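Local coordinates for TudS (Uncultured bacterium, PDB 6Z96), which uses a [4Fe-4S] cluster to remove sulfur from thiouracil without net redox change, probably by way of a [4Fe-5S] intermediate, at residues L145-A148 / L149-A153. Numbering follows the deposited sequence. Where two conformers were deposited one is given.
Sequences LALA and LSLVA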
loop_
_atom_site.group_PDB
_atom_site.type_symbol
_atom_site.label_atom_id
_atom_site.label_comp_id
_atom_site.label_asym_id
_atom_site.label_seq_id
_atom_site.Cartn_x
_atom_site.Cartn_y
_atom_site.Cartn_z
ATOM N N LEU A 145 13.384 -2.230 -5.184
ATOM C CA LEU A 145 12.848 -0.873 -5.191
ATOM C C LEU A 145 13.989 0.152 -5.078
ATOM O O LEU A 145 14.031 1.164 -5.795
ATOM C CB LEU A 145 11.865 -0.720 -3.996
ATOM C CG LEU A 145 11.442 0.713 -3.691
ATOM C CD1 LEU A 145 10.724 1.362 -4.892
ATOM C CD2 LEU A 145 10.549 0.749 -2.453
ATOM N N ALA A 146 14.926 -0.089 -4.143
ATOM C CA ALA A 146 16.033 0.834 -3.938
ATOM C C ALA A 146 16.870 0.986 -5.212
ATOM O O ALA A 146 17.241 2.103 -5.554
ATOM C CB ALA A 146 16.902 0.351 -2.794
ATOM N N LEU A 147 17.074 -0.111 -5.932
ATOM C CA LEU A 147 17.809 -0.050 -7.196
ATOM C C LEU A 147 17.019 0.748 -8.224
ATOM O O LEU A 147 17.573 1.656 -8.839
ATOM C CB LEU A 147 18.099 -1.446 -7.739
ATOM C CG LEU A 147 18.820 -1.401 -9.101
ATOM C CD1 LEU A 147 20.191 -0.779 -8.959
ATOM C CD2 LEU A 147 18.852 -2.731 -9.780
ATOM N N ALA A 148 15.713 0.461 -8.393
ATOM C CA ALA A 148 14.874 1.152 -9.375
ATOM C C ALA A 148 14.881 2.648 -9.151
ATOM O O ALA A 148 15.041 3.423 -10.091
ATOM C CB ALA A 148 13.441 0.599 -9.348
ATOM N N LEU A 149 14.816 3.062 -7.885
ATOM C CA LEU A 149 14.870 4.472 -7.544
ATOM C C LEU A 149 16.274 5.074 -7.794
ATOM O O LEU A 149 16.375 6.208 -8.247
ATOM C CB LEU A 149 14.429 4.622 -6.068
ATOM C CG LEU A 149 14.132 6.008 -5.580
ATOM C CD1 LEU A 149 12.977 6.622 -6.352
ATOM C CD2 LEU A 149 13.793 5.986 -4.092
ATOM N N SER A 150 17.343 4.313 -7.537
ATOM C CA SER A 150 18.719 4.779 -7.713
ATOM C C SER A 150 19.129 4.969 -9.176
ATOM O O SER A 150 20.044 5.744 -9.446
ATOM C CB SER A 150 19.696 3.799 -7.071
ATOM O OG SER A 150 19.322 3.482 -5.740
ATOM N N LEU A 151 18.501 4.235 -10.104
ATOM C CA LEU A 151 18.849 4.322 -11.533
ATOM C C LEU A 151 18.489 5.633 -12.195
ATOM O O LEU A 151 19.124 6.011 -13.190
ATOM C CB LEU A 151 18.247 3.155 -12.328
ATOM C CG LEU A 151 18.706 1.762 -11.909
ATOM C CD1 LEU A 151 18.141 0.714 -12.818
ATOM C CD2 LEU A 151 20.241 1.648 -11.842
ATOM N N VAL A 152 17.492 6.340 -11.651
ATOM C CA VAL A 152 17.071 7.618 -12.213
ATOM C C VAL A 152 17.638 8.833 -11.456
ATOM O O VAL A 152 17.314 9.958 -11.812
ATOM C CB VAL A 152 15.516 7.684 -12.269
ATOM C CG1 VAL A 152 14.940 6.473 -12.998
ATOM C CG2 VAL A 152 14.925 7.786 -10.869
ATOM N N ALA A 153 18.479 8.629 -10.436
ATOM C CA ALA A 153 18.988 9.699 -9.575
ATOM C C ALA A 153 19.778 10.818 -10.258
ATOM O O ALA A 153 19.630 11.981 -9.860
ATOM C CB ALA A 153 19.831 9.104 -8.455
#
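The last turns of the C-terminal helix 142-151 bring Leu149, Ser150 and Leu151 back over Leu145, Ala146 and Leu147 in the i to i+4 pattern of an alpha-helix. Leu149 N donates to Leu145 O at 2.9 Å in a nearly straight bond. Two residues on, Leu151 N reaches Leu147 O at 3.0 Å, though its N-H is bent to 138°.

Between these two bonds, Ala146 O is gripped twice by the same residue. Ser150 N approaches it at 3.0 Å, tilted to one face of the carbonyl plane, while Ser150 OG comes over the opposite face at a very short 2.5 Å. The serine torsion explains this: with OG beside the backbone N and opposite the carbonyl carbon (chi1 -50°), the hydroxyl folds back along the helix. That short distance belongs to one of two modelled conformers, so its exact length is doubtful.

On the outward side, the exposed Leu147 and Leu151 lie obliquely across each other, and Leu147 CD1 meets Leu151 CD2 at 3.8 Å, a contact that covers part of their apolar surface. Leu147 sends its branch toward the later turn because CG stands anti to the backbone N (chi1 178°).

The inner side belongs to Leu145 and Leu149, whose branched chains suit a buried seam: both pack on Trp29 of helix 28-35 and on Phe94 of strand 94-96. Ala148, whose lone methyl probably lets the helix lie close to the parallel sheet, touches Phe94 and Phe137. Apolar packing thus joins the helix to strands 94-96 and 135-137 and to helix 28-35, while the outward side combines an exposed leucine pair with a serine whose hydroxyl, in the modelled conformer, can turn back to Ala146 O near the helix end.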